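PDB 6IDY: lipase aflb from Neosartorya fumigata, which probably hydrolyses ester bonds of lipids such as triacylglycerols, as a lipase of the alpha/beta-hydrolase fold. Local coordinates for residues N217-S220 against A221-S225; W232-G235 against G236-Q240; L333-S336 against R337-V341. All coordinates share one frame; numbering follows the deposited sequence.

How the contacts relate
All three contacts are local and follow one another along the chain, none nested in or crossing another. Contact 1 ends helix 205-223, where the chain turns toward strand 227-232 of the central sheet. Contact 2 begins as that strand stops: the sharp turn at 232-235 leads straight into helix 235-245, joining the middle of the sheet to the helix that follows it. Contact 3 closes a tight loop much later, just ahead of strand 341-345, an outermost strand of the sheet. Contacts 2 and 3, with centres about 17 Å apart, meet where Q240 NE2 packs on L333 CD2 at 4.0 Å; contact 1 touches neither.

Contact 1 (N217-S220 against A221-S225); sequences NYIS and AISES
The carbonyls of N217, Y218 and I219 each receive the N-H four residues on, from A221, I222 and S223, and of these alpha-helical bonds the one from I222 N to Y218 O is almost straight, 174° at the hydrogen. Along one side of this last turn of helix, I222 lies across Y218 and I219. Its methyl CG2 sits over one face of the Y218 ring in a CH-pi contact, 4.1 Å from the centroid and displaced toward the rim. CD1, at the end of the other branch, meets Y218 CE2 at 3.7 Å and I219 CD1 at a similar separation. With chi1 at 61°, I222 holds CG1 in the crowded position between its own N and carbonyl carbon, which presses CG1 against Y218 O and I219 O. A tyrosine suits this place because its ring offers a flat apolar face to isoleucine while its hydroxyl reaches beyond the helix to hydrogen-bond P118 O. The helix then stops in a Schellman motif: E224, with positive phi, is the C-prime residue, S225 N donates to S220 O at 3.2 Å, and E224 N makes a weak bond to A221 O. Two serines take up polar atoms at this end. S223 OG folds back to donate to I219 O at 2.7 Å, and since S223 N comes to the same oxygen from the opposite face of the carbonyl plane, that acceptor is gripped twice by one residue. S220 OG, anti to its own N (chi1 -178°), points along the departing chain and donates to S225 O at 2.7 Å, lying above the plane of that carbonyl. I219 and S223 also pack on P162 of strand 161-166.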
# COMPACT_ATOMS: atom_id res chain seq x y z
N ASN A 217 14.00 -11.42 -4.83
CA ASN A 217 15.00 -12.44 -5.14
C ASN A 217 14.55 -13.85 -4.80
O ASN A 217 14.88 -14.78 -5.53
CB ASN A 217 16.34 -12.10 -4.49
CG ASN A 217 17.04 -10.95 -5.19
OD1 ASN A 217 16.80 -10.65 -6.37
ND2 ASN A 217 17.95 -10.30 -4.49
N TYR A 218 13.73 -14.01 -3.75
CA TYR A 218 13.21 -15.31 -3.35
C TYR A 218 12.14 -15.82 -4.32
O TYR A 218 12.19 -16.98 -4.73
CB TYR A 218 12.71 -15.31 -1.89
CG TYR A 218 12.06 -16.61 -1.48
CD1 TYR A 218 12.82 -17.68 -1.01
CD2 TYR A 218 10.68 -16.79 -1.60
CE1 TYR A 218 12.23 -18.89 -0.67
CE2 TYR A 218 10.08 -18.00 -1.27
CZ TYR A 218 10.85 -19.05 -0.80
OH TYR A 218 10.24 -20.22 -0.46
N ILE A 219 11.16 -14.97 -4.65
CA ILE A 219 10.07 -15.36 -5.55
C ILE A 219 10.63 -15.61 -6.96
O ILE A 219 10.23 -16.58 -7.59
CB ILE A 219 8.86 -14.38 -5.49
CG1 ILE A 219 8.20 -14.39 -4.08
CG2 ILE A 219 7.84 -14.62 -6.60
CD1 ILE A 219 7.47 -15.71 -3.61
N SER A 220 11.61 -14.80 -7.39
CA SER A 220 12.24 -15.01 -8.69
C SER A 220 12.98 -16.35 -8.74
O SER A 220 12.88 -17.06 -9.75
CB SER A 220 13.19 -13.86 -9.03
OG SER A 220 13.77 -14.03 -10.31
N ALA A 221 13.69 -16.72 -7.65
CA ALA A 221 14.46 -17.97 -7.54
C ALA A 221 13.59 -19.22 -7.60
O ALA A 221 13.87 -20.10 -8.42
CB ALA A 221 15.30 -17.97 -6.28
N ILE A 222 12.53 -19.30 -6.75
CA ILE A 222 11.61 -20.46 -6.68
C ILE A 222 10.77 -20.64 -7.94
O ILE A 222 10.32 -21.75 -8.22
CB ILE A 222 10.71 -20.44 -5.40
CG1 ILE A 222 9.79 -19.18 -5.37
CG2 ILE A 222 11.53 -20.60 -4.12
CD1 ILE A 222 8.62 -19.24 -4.40
N SER A 223 10.54 -19.55 -8.68
CA SER A 223 9.74 -19.54 -9.90
C SER A 223 10.58 -19.65 -11.16
O SER A 223 10.02 -19.88 -12.23
CB SER A 223 8.92 -18.25 -9.98
OG SER A 223 8.22 -18.01 -8.77
N GLU A 224 11.93 -19.43 -11.05
CA GLU A 224 12.89 -19.40 -12.17
C GLU A 224 12.33 -18.45 -13.23
O GLU A 224 12.19 -18.79 -14.41
CB GLU A 224 13.12 -20.82 -12.75
CG GLU A 224 13.68 -21.82 -11.76
CD GLU A 224 14.21 -23.09 -12.41
OE1 GLU A 224 13.45 -23.74 -13.16
OE2 GLU A 224 15.40 -23.42 -12.17
N SER A 225 11.90 -17.27 -12.77
CA SER A 225 11.22 -16.31 -13.63
C SER A 225 11.41 -14.91 -13.12
O SER A 225 11.68 -14.71 -11.93
CB SER A 225 9.72 -16.62 -13.62
OG SER A 225 8.94 -15.70 -14.37

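Contact 2 (W232-G235 against G236-Q240); sequences WSQG and GLDTQ
G236 N donates to S233 O at 3.1 Å, and the backbone bonds that follow carry the chain from a turn into a helix. Q234 O takes D238 N at 3.0 Å and a weak second bond from L237 N, while G235 O takes T239 N. Ahead of them W232 to G235 form a type II' beta turn, closed by G235 N on W232 O.

One hydroxyl joins the backbone bonding: T239 OG1 donates to G235 O at 2.8 Å, from the face of the carbonyl plane opposite T239 N. A chi1 of -50° swings OG1 back along the helix to that oxygen.

Between polar side chains, Q234 OE1 and D238 OD1 lie 2.7 Å apart, a separation consistent with a protonated carboxyl group, with amide and carboxyl planes turned 82° to each other. Q234 OE1 also accepts from N208 ND2, and its NE2 donates to S201 O and T169 OG1, so the buried amide is fixed at both ends.

Steric fit explains the glycine at 235: a side chain there would collide with W232 O. Around the turn, S233 CB covers the W232 ring, and S233 OG is hydrogen-bonded to H361 NE2.

A strand, a serine with positive phi (54°) in a tight turn, and a helix that starts at once make the nucleophile elbow of alpha/beta-hydrolases, and S233 is probably the nucleophile.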
# COMPACT_ATOMS: atom_id res chain seq x y z
N TRP A 232 1.27 -0.49 -2.69
CA TRP A 232 0.31 0.51 -2.25
C TRP A 232 0.98 1.40 -1.22
O TRP A 232 1.70 0.89 -0.36
CB TRP A 232 -0.97 -0.12 -1.66
CG TRP A 232 -1.95 0.91 -1.14
CD1 TRP A 232 -2.49 1.95 -1.84
CD2 TRP A 232 -2.45 1.02 0.20
NE1 TRP A 232 -3.30 2.70 -1.01
CE2 TRP A 232 -3.29 2.16 0.25
CE3 TRP A 232 -2.29 0.26 1.38
CZ2 TRP A 232 -3.97 2.55 1.41
CZ3 TRP A 232 -2.95 0.65 2.53
CH2 TRP A 232 -3.79 1.77 2.54
N SER A 233 0.76 2.73 -1.31
CA SER A 233 1.22 3.72 -0.33
C SER A 233 2.74 3.62 -0.11
O SER A 233 3.49 3.63 -1.08
CB SER A 233 0.43 3.54 0.97
OG SER A 233 0.70 4.54 1.93
N GLN A 234 3.17 3.45 1.16
CA GLN A 234 4.56 3.27 1.56
C GLN A 234 5.23 2.10 0.84
O GLN A 234 6.45 2.09 0.70
CB GLN A 234 4.66 3.07 3.07
CG GLN A 234 6.08 3.15 3.61
CD GLN A 234 6.26 2.27 4.81
OE1 GLN A 234 7.19 1.46 4.87
NE2 GLN A 234 5.39 2.42 5.79
N GLY A 235 4.44 1.14 0.36
CA GLY A 235 4.92 0.00 -0.42
C GLY A 235 5.81 0.41 -1.59
O GLY A 235 6.77 -0.29 -1.91
N GLY A 236 5.49 1.57 -2.19
CA GLY A 236 6.25 2.18 -3.27
C GLY A 236 7.63 2.60 -2.80
O GLY A 236 8.62 2.35 -3.50
N LEU A 237 7.71 3.19 -1.59
CA LEU A 237 8.98 3.59 -0.98
C LEU A 237 9.82 2.37 -0.65
O LEU A 237 11.02 2.37 -0.92
CB LEU A 237 8.76 4.45 0.28
CG LEU A 237 8.30 5.88 0.07
CD1 LEU A 237 7.90 6.52 1.39
CD2 LEU A 237 9.39 6.72 -0.59
N ASP A 238 9.19 1.31 -0.10
CA ASP A 238 9.88 0.06 0.26
C ASP A 238 10.49 -0.60 -0.98
O ASP A 238 11.61 -1.10 -0.90
CB ASP A 238 8.91 -0.92 0.94
CG ASP A 238 8.22 -0.40 2.19
OD1 ASP A 238 8.72 0.58 2.78
OD2 ASP A 238 7.21 -0.99 2.59
N THR A 239 9.75 -0.58 -2.11
CA THR A 239 10.19 -1.18 -3.36
C THR A 239 11.31 -0.38 -3.99
O THR A 239 12.31 -0.96 -4.40
CB THR A 239 9.01 -1.42 -4.31
OG1 THR A 239 7.98 -2.10 -3.60
CG2 THR A 239 9.41 -2.21 -5.58
N GLN A 240 11.15 0.96 -4.08
CA GLN A 240 12.15 1.86 -4.65
C GLN A 240 13.48 1.76 -3.88
O GLN A 240 14.53 1.73 -4.52
CB GLN A 240 11.63 3.31 -4.68
CG GLN A 240 12.51 4.27 -5.49
CD GLN A 240 12.46 4.11 -7.00
OE1 GLN A 240 11.88 3.15 -7.55
NE2 GLN A 240 13.08 5.06 -7.70

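Contact 3 (L333-S336 against R337-V341); sequences LSDS and RAVGV. With SO4 (sulfate ion), chain E.
A type I beta turn from D335 to A338 opens the tight loop that leads into strand 341-345, and D335 organises it. A338 N closes the turn on D335 O at 3.0 Å. The D335 carboxylate then spans the chain beyond: OD1 accepts V339 N and OD2 accepts G340 N, each at 2.9 Å and each on the syn side. CG lies anti to the backbone N (chi1 -167°), which brings both oxygens within reach of those N-H groups. Two waters extend the grip, one joining OD1 to R337 N and the other OD2 to V341 N. With phi 96° a side chain would collide with the V339 carbonyl oxygen, so glycine suits position 340. Past it, V341 turns back on the first arm, CG2 against D335 CB at 3.6 Å and CG1 against L333 O.

The extended R337 side chain runs along the neighbouring loop, NH1 donating to G302 O and A306 O, and its guanidinium edge meets sulfate O3 in plane, through NE at 2.9 Å and NH2 at 3.0 Å. R250 NH1 also binds the sulfate, probably a crystallisation component. Such a type I turn, its first residue's carboxylate binding the following N-H groups, leads here into an outermost strand of the alpha/beta-hydrolase sheet.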
# COMPACT_ATOMS: atom_id res chain seq x y z
N LEU A 333 7.76 9.77 -10.83
CA LEU A 333 9.13 9.32 -10.99
C LEU A 333 9.61 9.83 -12.33
O LEU A 333 8.85 9.84 -13.31
CB LEU A 333 9.29 7.80 -10.92
CG LEU A 333 9.19 7.14 -9.53
CD1 LEU A 333 9.37 5.64 -9.63
CD2 LEU A 333 10.19 7.73 -8.53
N SER A 334 10.86 10.25 -12.38
CA SER A 334 11.49 10.66 -13.64
C SER A 334 11.99 9.37 -14.29
O SER A 334 11.88 8.29 -13.69
CB SER A 334 12.65 11.61 -13.38
OG SER A 334 12.15 12.91 -13.13
N ASP A 335 12.53 9.46 -15.50
CA ASP A 335 13.04 8.29 -16.19
C ASP A 335 14.42 8.51 -16.80
O ASP A 335 14.64 8.19 -17.97
CB ASP A 335 12.03 7.79 -17.25
CG ASP A 335 12.36 6.40 -17.77
OD1 ASP A 335 12.98 5.60 -17.01
OD2 ASP A 335 12.02 6.11 -18.93
N SER A 336 15.38 9.02 -16.00
CA SER A 336 16.75 9.28 -16.45
C SER A 336 17.52 8.01 -16.86
O SER A 336 18.46 8.10 -17.66
CB SER A 336 17.52 10.07 -15.39
OG SER A 336 16.87 11.31 -15.15
N ARG A 337 17.10 6.82 -16.36
CA ARG A 337 17.73 5.55 -16.73
C ARG A 337 17.20 5.01 -18.05
O ARG A 337 17.81 4.13 -18.65
CB ARG A 337 17.57 4.49 -15.63
CG ARG A 337 18.23 4.90 -14.34
CD ARG A 337 18.26 3.82 -13.27
NE ARG A 337 19.02 4.34 -12.13
CZ ARG A 337 18.51 5.11 -11.17
NH1 ARG A 337 17.20 5.34 -11.13
NH2 ARG A 337 19.29 5.58 -10.22
N ALA A 338 16.05 5.56 -18.52
CA ALA A 338 15.35 5.17 -19.75
C ALA A 338 14.85 3.72 -19.65
O ALA A 338 15.13 2.90 -20.52
CB ALA A 338 16.24 5.38 -20.98
N VAL A 339 14.13 3.41 -18.57
CA VAL A 339 13.55 2.08 -18.35
C VAL A 339 12.05 2.05 -18.70
O VAL A 339 11.46 0.98 -18.80
CB VAL A 339 13.84 1.51 -16.93
CG1 VAL A 339 15.32 1.17 -16.76
CG2 VAL A 339 13.37 2.46 -15.83
N GLY A 340 11.47 3.23 -18.90
CA GLY A 340 10.06 3.41 -19.21
C GLY A 340 9.29 3.71 -17.94
O GLY A 340 9.37 2.95 -16.96
N VAL A 341 8.59 4.84 -17.92
CA VAL A 341 7.79 5.30 -16.77
C VAL A 341 6.50 5.91 -17.28
O VAL A 341 6.51 6.67 -18.25
CB VAL A 341 8.56 6.33 -15.87
CG1 VAL A 341 7.67 6.87 -14.75
CG2 VAL A 341 9.82 5.73 -15.28
S SO4 E . 22.56 3.42 -10.65
O1 SO4 E . 22.56 2.18 -11.42
O2 SO4 E . 23.94 3.88 -10.47
O3 SO4 E . 21.80 4.43 -11.38
O4 SO4 E . 21.95 3.20 -9.35
O HOH W 1 14.65 5.87 -14.86
O HOH W 2 9.31 6.68 -19.90